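Local coordinates for Glyco_hydro_cc domain-containing protein (Blastomyces gilchristii, PDB 6UB0), which probably hydrolyses the beta-1,3-glucan curdlan in exo fashion, as a glycoside hydrolase of family 128, subgroup III, with a TIM-barrel catalytic core, at residues D151-Y156 and L194-S199; R155-A160 and V172-F177; N188-V193 and T221-A226. All blocks are in the same frame, centred on the assembly; numbering follows the deposited sequence.

Contact 1: residues D151-Y156 and L194-S199; sequences DDFKRY and LPWLDS
Lys154 and Trp196 carry the meeting of two neighbouring helices that run almost parallel, their segment axes 12° apart and 11.8 Å from each other at closest approach. The lysine supplies a cation-pi contact: NZ of Lys154 stands 3.8 Å from the centroid of the five-membered ring of Trp196, over the face and 29° off the ring normal. Its chain bends at chi3 (92°) on its way across the indole face, and the closeness of its last methylene to the ring is doubtful. Nearer the backbone, CB of Lys154 meets CZ2 of Trp196 at 3.8 Å, so the six-membered ring lies against the root of the same side chain. The ammonium has a stronger partner in Glu192, one turn before Trp196 on the second helix, and this salt bridge ties NZ to the helix that also presents the indole.

The apolar part lies deeper. CZ of the Phe153 ring meets CD2 of Leu197 at 3.8 Å, the methyl coming in at the ring edge, near its plane; CD1 of Leu197 sits equally close to the same carbon. CE2 of Phe153 also reaches CZ3 of Trp196 at 4.2 Å, an oblique approach.

In the barrel, both segments belong to the outer layer of helices, 150-166 and 183-199. Phe153 and Leu197 rest on Phe177 of strand 172-180 beneath them, Leu197 also reaches Val203 and Tyr206 of strand 203-208, and Trp196 continues along helix 150-166 onto Val157 and Ser158.

Contact 2: residues R155-A160 and V172-F177; sequences RYVSEA and VWVTEF. With GLC (alpha-D-glucopyranose), chain B.
OE2 of Glu176 is gripped by two groups, O2 of the bound glucose, which donates to it at 2.7 Å, and the indole NE1 of Trp29. The segments belong to a beta-alpha-beta crossover of the TIM barrel, in which helix 150-166 follows strand 138-146 and leads back into the parallel strand 172-180. The other carboxylate oxygen, OE1, takes a hydrogen bond from the sugar O1, modelled so short that its length is doubtful, and has a further partner in His144 NE2. Glu176 thus spans two adjacent hydroxyls of the sugar, its chain extended beyond CG (chi2 -180°), while Asn74 ND2 binds the same glucose.

The helix packs on the strand nearer its start, away from the sugar, where valine methyls meet Val157 and both the side chain and the carbonyl of Ala160. Val172 and Val174 both turn toward it. CG1 of Val172 packs under Ala160, 4.0 Å from its carbonyl carbon and 4.3 Å from its CB.

Strand geometry changes at Thr175, whose backbone takes near-helical angles (psi -13°). Neither Thr175 nor Glu176 touches the helix: Thr175 packs on Leu71 and His142, and Glu176 reaches the glycan pocket. Phe177 then returns to the outer layer, against Leu190 and Leu197.

One helical turn from Ala160, the side chains of Val157 and Val174 cross at about a right angle and meet methyl to methyl, CG1 of Val157 lying 4.1 Å from CG2 of Val174.

Contact 3: residues N188-V193 and T221-A226; sequences NFLKEV and TSVGKA
Leu190 reaches from helix 183-199, one of the outer helices of the TIM barrel, to the C-terminal helix 222-229, where it meets Val223 and Ala226. Its CB is directed toward that helix, and CG continues anti to the carbonyl carbon (chi1 -72°), where the chain forks. The branch ending in CD1 makes the contact. It lies 3.9 Å from CG1 of Val223, with the two side chains crossing at about a right angle, and 4.2 Å from CB of Ala226. Since Val223 and Ala226 are three residues apart, the methyl settles between side chains of successive turns. The other branch turns inward: CD2 packs on the ring of Phe177 from strand 172-180, so one leucine joins the C-terminal helix to a barrel strand. Ile230 at the chain terminus also leans on Leu190, and Val187, about one turn before Leu190 on the same helix, also packs on Ala226.

The start of the second helix is fixed by Thr221 at the N-cap. Its hydroxyl also bonds to Leu214 O and takes a weak bond from Val223 N, but the straighter capping bond runs from Gly224 N to Thr221 OG1, 3.2 Å long with an angle of 173° at the hydrogen.

Contact 2 lies nearest the chain centre and is wholly buried, while contact 3 is also buried but sits farther out, and contact 1 is partly open. Contacts 1 and 2 share helix 150-166, which turns one side to its strand and another to the next helix; helix 183-199 meets helix 150-166 in contact 1 and helix 222-229 in contact 3. Phe177 touches side chains of both other contacts and so joins all three. Chemistry follows exposure rather than distance from the centre: contact 1 adds charge and an indole on its partly exposed side, contact 3 is aliphatic only, and contact 2 combines aliphatic packing with sugar binding farther along strand 172-180, towards the barrel's C-terminal mouth.

Contact 1: residues D151-Y156 and L194-S199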
# COMPACT_ATOMS: atom_id res chain seq x y z
N ASP A 151 2.59 18.83 5.10
CA ASP A 151 1.24 19.02 5.69
C ASP A 151 0.23 18.22 4.83
O ASP A 151 -0.77 17.56 5.29
CB ASP A 151 0.86 20.50 5.73
CG ASP A 151 2.08 21.32 6.09
OD1 ASP A 151 2.44 21.26 7.27
OD2 ASP A 151 2.70 21.93 5.15
N ASP A 152 0.32 18.49 3.49
CA ASP A 152 -0.65 17.94 2.51
C ASP A 152 -0.63 16.41 2.68
O ASP A 152 -1.72 15.80 2.66
CB ASP A 152 -0.35 18.42 1.09
CG ASP A 152 -1.16 17.70 0.03
OD1 ASP A 152 -2.41 17.82 0.05
OD2 ASP A 152 -0.53 17.03 -0.82
N PHE A 153 0.55 15.84 2.90
CA PHE A 153 0.68 14.38 3.19
C PHE A 153 -0.35 14.02 4.27
O PHE A 153 -1.27 13.24 4.01
CB PHE A 153 2.12 13.98 3.54
CG PHE A 153 2.21 12.53 3.96
CD1 PHE A 153 2.13 11.50 3.03
CD2 PHE A 153 2.27 12.20 5.30
CE1 PHE A 153 2.18 10.17 3.44
CE2 PHE A 153 2.31 10.87 5.71
CZ PHE A 153 2.28 9.86 4.78
N LYS A 154 -0.28 14.67 5.41
CA LYS A 154 -1.00 14.30 6.66
C LYS A 154 -2.51 14.50 6.50
O LYS A 154 -3.28 13.72 7.08
CB LYS A 154 -0.42 15.13 7.80
CG LYS A 154 1.08 14.96 7.97
CD LYS A 154 1.69 15.83 9.06
CE LYS A 154 1.75 15.14 10.40
NZ LYS A 154 2.60 15.87 11.36
N ARG A 155 -2.91 15.55 5.77
CA ARG A 155 -4.32 15.95 5.53
C ARG A 155 -4.95 14.81 4.72
O ARG A 155 -6.02 14.25 5.11
CB ARG A 155 -4.27 17.30 4.79
CG ARG A 155 -5.59 17.82 4.23
CD ARG A 155 -6.16 17.05 3.03
NE ARG A 155 -5.29 16.99 1.84
CZ ARG A 155 -5.59 16.37 0.68
NH1 ARG A 155 -6.73 15.70 0.55
NH2 ARG A 155 -4.74 16.39 -0.33
N TYR A 156 -4.24 14.48 3.64
CA TYR A 156 -4.61 13.41 2.68
C TYR A 156 -4.88 12.12 3.48
O TYR A 156 -5.88 11.46 3.28
CB TYR A 156 -3.52 13.22 1.62
CG TYR A 156 -3.80 12.05 0.73
CD1 TYR A 156 -4.69 12.14 -0.32
CD2 TYR A 156 -3.18 10.82 0.94
CE1 TYR A 156 -4.98 11.06 -1.13
CE2 TYR A 156 -3.47 9.73 0.14
CZ TYR A 156 -4.37 9.84 -0.90
OH TYR A 156 -4.60 8.78 -1.71
N LEU A 194 7.38 9.55 9.74
CA LEU A 194 7.46 8.16 10.30
C LEU A 194 6.89 8.09 11.73
O LEU A 194 6.08 7.21 12.05
CB LEU A 194 8.89 7.62 10.21
CG LEU A 194 9.35 7.16 8.83
CD1 LEU A 194 10.72 6.51 8.84
CD2 LEU A 194 8.33 6.20 8.20
N PRO A 195 7.27 9.00 12.65
CA PRO A 195 6.67 9.00 13.98
C PRO A 195 5.14 9.20 13.92
O PRO A 195 4.41 8.48 14.58
CB PRO A 195 7.37 10.15 14.71
CG PRO A 195 8.58 10.51 13.86
CD PRO A 195 8.24 10.09 12.45
N TRP A 196 4.69 10.13 13.08
CA TRP A 196 3.27 10.51 12.92
C TRP A 196 2.46 9.30 12.44
O TRP A 196 1.37 8.95 13.03
CB TRP A 196 3.18 11.69 11.94
CG TRP A 196 1.80 12.25 11.82
CD1 TRP A 196 1.22 13.12 12.68
CD2 TRP A 196 0.81 11.93 10.82
NE1 TRP A 196 -0.08 13.36 12.30
CE2 TRP A 196 -0.35 12.66 11.16
CE3 TRP A 196 0.79 11.11 9.69
CZ2 TRP A 196 -1.51 12.60 10.40
CZ3 TRP A 196 -0.36 11.04 8.95
CH2 TRP A 196 -1.49 11.78 9.30
N LEU A 197 3.00 8.62 11.42
CA LEU A 197 2.38 7.38 10.88
C LEU A 197 2.37 6.34 12.00
O LEU A 197 1.35 5.66 12.16
CB LEU A 197 3.13 6.93 9.61
CG LEU A 197 2.97 7.87 8.41
CD1 LEU A 197 4.07 7.67 7.38
CD2 LEU A 197 1.60 7.68 7.77
N ASP A 198 3.47 6.22 12.75
CA ASP A 198 3.63 5.12 13.75
C ASP A 198 2.61 5.27 14.91
O ASP A 198 2.11 4.24 15.45
CB ASP A 198 5.08 5.10 14.24
CG ASP A 198 5.97 4.34 13.28
OD1 ASP A 198 5.40 3.54 12.46
OD2 ASP A 198 7.20 4.55 13.32
N SER A 199 2.25 6.49 15.29
CA SER A 199 1.30 6.74 16.41
C SER A 199 -0.12 6.99 15.88
O SER A 199 -1.07 6.82 16.69
CB SER A 199 1.79 7.86 17.26
OG SER A 199 2.21 8.91 16.42

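Contact 2: residues R155-A160 and V172-F177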
# COMPACT_ATOMS: atom_id res chain seq x y z
N ARG A 155 -2.91 15.55 5.77
CA ARG A 155 -4.32 15.95 5.53
C ARG A 155 -4.95 14.81 4.72
O ARG A 155 -6.02 14.25 5.11
CB ARG A 155 -4.27 17.30 4.79
CG ARG A 155 -5.59 17.82 4.23
CD ARG A 155 -6.16 17.05 3.03
NE ARG A 155 -5.29 16.99 1.84
CZ ARG A 155 -5.59 16.37 0.68
NH1 ARG A 155 -6.73 15.70 0.55
NH2 ARG A 155 -4.74 16.39 -0.33
N TYR A 156 -4.24 14.48 3.64
CA TYR A 156 -4.61 13.41 2.68
C TYR A 156 -4.88 12.12 3.48
O TYR A 156 -5.88 11.46 3.28
CB TYR A 156 -3.52 13.22 1.62
CG TYR A 156 -3.80 12.05 0.73
CD1 TYR A 156 -4.69 12.14 -0.32
CD2 TYR A 156 -3.18 10.82 0.94
CE1 TYR A 156 -4.98 11.06 -1.13
CE2 TYR A 156 -3.47 9.73 0.14
CZ TYR A 156 -4.37 9.84 -0.90
OH TYR A 156 -4.60 8.78 -1.71
N VAL A 157 -3.94 11.75 4.35
CA VAL A 157 -4.00 10.46 5.10
C VAL A 157 -5.22 10.49 6.03
O VAL A 157 -6.00 9.49 6.09
CB VAL A 157 -2.69 10.18 5.85
CG1 VAL A 157 -2.81 8.91 6.66
CG2 VAL A 157 -1.51 10.10 4.90
N SER A 158 -5.39 11.60 6.73
CA SER A 158 -6.56 11.85 7.60
C SER A 158 -7.83 11.79 6.76
O SER A 158 -8.75 11.11 7.16
CB SER A 158 -6.41 13.13 8.30
OG SER A 158 -5.10 13.20 8.84
N GLU A 159 -7.85 12.44 5.60
CA GLU A 159 -9.04 12.46 4.71
C GLU A 159 -9.34 11.02 4.26
O GLU A 159 -10.54 10.66 4.20
CB GLU A 159 -8.79 13.40 3.54
CG GLU A 159 -10.06 13.94 2.91
CD GLU A 159 -9.88 15.31 2.29
OE1 GLU A 159 -8.77 15.56 1.74
OE2 GLU A 159 -10.83 16.16 2.38
N ALA A 160 -8.30 10.22 4.00
CA ALA A 160 -8.46 8.80 3.60
C ALA A 160 -9.08 8.05 4.78
O ALA A 160 -10.02 7.27 4.57
CB ALA A 160 -7.14 8.21 3.18
N VAL A 172 -6.51 2.39 7.37
CA VAL A 172 -5.89 2.48 6.02
C VAL A 172 -4.46 1.91 6.07
O VAL A 172 -3.73 2.16 7.05
CB VAL A 172 -5.89 3.90 5.40
CG1 VAL A 172 -7.21 4.64 5.63
CG2 VAL A 172 -4.72 4.78 5.83
N TRP A 173 -4.03 1.34 4.94
CA TRP A 173 -2.56 1.26 4.68
C TRP A 173 -2.15 2.37 3.69
O TRP A 173 -2.72 2.46 2.60
CB TRP A 173 -2.14 -0.09 4.11
CG TRP A 173 -2.48 -1.27 4.97
CD1 TRP A 173 -3.33 -1.33 6.04
CD2 TRP A 173 -2.06 -2.61 4.71
NE1 TRP A 173 -3.40 -2.61 6.51
CE2 TRP A 173 -2.66 -3.42 5.69
CE3 TRP A 173 -1.20 -3.18 3.76
CZ2 TRP A 173 -2.41 -4.79 5.75
CZ3 TRP A 173 -1.00 -4.54 3.78
CH2 TRP A 173 -1.60 -5.34 4.77
N VAL A 174 -1.09 3.08 4.01
CA VAL A 174 -0.41 4.00 3.06
C VAL A 174 0.66 3.18 2.34
O VAL A 174 1.81 3.04 2.86
CB VAL A 174 0.21 5.25 3.72
CG1 VAL A 174 0.67 6.21 2.64
CG2 VAL A 174 -0.71 5.96 4.70
N THR A 175 0.27 2.54 1.28
CA THR A 175 1.12 1.50 0.63
C THR A 175 2.20 2.16 -0.22
O THR A 175 3.07 1.45 -0.68
CB THR A 175 0.30 0.46 -0.12
OG1 THR A 175 -0.60 1.07 -1.03
CG2 THR A 175 -0.60 -0.38 0.78
N GLU A 176 2.09 3.47 -0.49
CA GLU A 176 3.15 4.26 -1.14
C GLU A 176 3.15 5.66 -0.53
O GLU A 176 2.13 6.31 -0.59
CB GLU A 176 2.95 4.48 -2.63
CG GLU A 176 3.09 3.28 -3.53
CD GLU A 176 2.88 3.52 -5.01
OE1 GLU A 176 2.80 4.70 -5.41
OE2 GLU A 176 2.73 2.54 -5.75
N PHE A 177 4.30 6.12 -0.05
CA PHE A 177 4.50 7.59 0.08
C PHE A 177 5.94 7.96 -0.28
O PHE A 177 6.85 7.18 0.00
CB PHE A 177 4.07 8.01 1.47
CG PHE A 177 4.90 7.41 2.56
CD1 PHE A 177 6.05 8.06 3.00
CD2 PHE A 177 4.55 6.21 3.15
CE1 PHE A 177 6.84 7.48 3.99
CE2 PHE A 177 5.31 5.68 4.17
CZ PHE A 177 6.44 6.34 4.61
C1 GLC B . 2.80 5.28 -8.54
C2 GLC B . 2.57 3.91 -9.19
C3 GLC B . 3.85 3.41 -9.87
C4 GLC B . 4.41 4.52 -10.80
C5 GLC B . 4.50 5.85 -10.10
C6 GLC B . 5.03 7.02 -10.95
O1 GLC B . 3.84 5.28 -7.55
O2 GLC B . 2.13 2.84 -8.33
O3 GLC B . 3.56 2.20 -10.57
O4 GLC B . 5.71 4.20 -11.14
O5 GLC B . 3.20 6.17 -9.61
O6 GLC B . 4.57 6.77 -12.25

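Contact 3: residues N188-V193 and T221-A226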
# COMPACT_ATOMS: atom_id res chain seq x y z
N ASN A 188 14.68 14.34 5.92
CA ASN A 188 13.96 15.23 6.88
C ASN A 188 12.46 14.91 6.88
O ASN A 188 11.82 14.87 7.96
CB ASN A 188 14.23 16.70 6.57
CG ASN A 188 15.52 17.19 7.19
OD1 ASN A 188 16.48 16.43 7.35
ND2 ASN A 188 15.55 18.47 7.55
N PHE A 189 11.95 14.61 5.69
CA PHE A 189 10.52 14.27 5.45
C PHE A 189 10.22 13.01 6.30
O PHE A 189 9.25 13.01 7.12
CB PHE A 189 10.33 14.15 3.94
CG PHE A 189 8.99 13.64 3.52
CD1 PHE A 189 8.81 12.28 3.30
CD2 PHE A 189 7.91 14.48 3.31
CE1 PHE A 189 7.57 11.78 2.94
CE2 PHE A 189 6.68 13.98 2.90
CZ PHE A 189 6.52 12.63 2.71
N LEU A 190 11.07 11.99 6.19
CA LEU A 190 10.86 10.71 6.93
C LEU A 190 10.91 10.98 8.44
O LEU A 190 10.13 10.35 9.22
CB LEU A 190 11.91 9.68 6.50
CG LEU A 190 11.73 9.10 5.10
CD1 LEU A 190 12.95 8.30 4.67
CD2 LEU A 190 10.47 8.24 5.03
N LYS A 191 11.78 11.89 8.87
CA LYS A 191 11.85 12.30 10.30
C LYS A 191 10.51 12.86 10.80
O LYS A 191 10.23 12.66 12.01
CB LYS A 191 12.92 13.36 10.52
CG LYS A 191 14.33 12.88 10.22
CD LYS A 191 15.39 13.76 10.84
CE LYS A 191 16.79 13.19 10.68
NZ LYS A 191 17.53 13.29 11.96
N GLU A 192 9.74 13.55 9.96
CA GLU A 192 8.43 14.15 10.34
C GLU A 192 7.32 13.09 10.26
O GLU A 192 6.56 12.91 11.26
CB GLU A 192 8.18 15.36 9.43
CG GLU A 192 6.83 16.05 9.58
CD GLU A 192 6.54 16.76 10.88
OE1 GLU A 192 7.49 17.31 11.48
OE2 GLU A 192 5.36 16.79 11.28
N VAL A 193 7.23 12.35 9.15
CA VAL A 193 6.05 11.48 8.87
C VAL A 193 6.18 10.11 9.59
O VAL A 193 5.15 9.57 10.06
CB VAL A 193 5.83 11.38 7.35
CG1 VAL A 193 5.87 12.77 6.72
CG2 VAL A 193 6.82 10.46 6.65
N THR A 221 21.32 3.59 0.38
CA THR A 221 21.56 5.06 0.32
C THR A 221 21.34 5.65 1.71
O THR A 221 20.97 4.90 2.62
CB THR A 221 20.62 5.69 -0.72
OG1 THR A 221 19.35 5.85 -0.08
CG2 THR A 221 20.50 4.85 -1.98
N SER A 222 21.50 6.97 1.88
CA SER A 222 21.29 7.64 3.20
C SER A 222 19.79 7.71 3.53
O SER A 222 19.40 7.75 4.74
CB SER A 222 21.90 9.00 3.25
OG SER A 222 20.94 9.98 2.91
N VAL A 223 18.97 7.72 2.48
CA VAL A 223 17.49 7.65 2.64
C VAL A 223 17.12 6.27 3.19
O VAL A 223 16.27 6.20 4.09
CB VAL A 223 16.79 8.01 1.33
CG1 VAL A 223 15.29 8.22 1.55
CG2 VAL A 223 17.42 9.23 0.68
N GLY A 224 17.72 5.21 2.63
CA GLY A 224 17.62 3.81 3.10
C GLY A 224 17.85 3.66 4.60
O GLY A 224 17.02 3.02 5.30
N LYS A 225 18.97 4.17 5.09
CA LYS A 225 19.34 4.13 6.53
C LYS A 225 18.28 4.79 7.40
O LYS A 225 17.97 4.25 8.47
CB LYS A 225 20.63 4.90 6.80
CG LYS A 225 21.92 4.19 6.43
CD LYS A 225 23.10 5.16 6.45
CE LYS A 225 24.45 4.48 6.38
NZ LYS A 225 25.52 5.29 7.01
N ALA A 226 17.78 5.95 7.00
CA ALA A 226 16.75 6.69 7.75
C ALA A 226 15.48 5.83 7.87
O ALA A 226 14.85 5.79 8.96
CB ALA A 226 16.44 7.99 7.05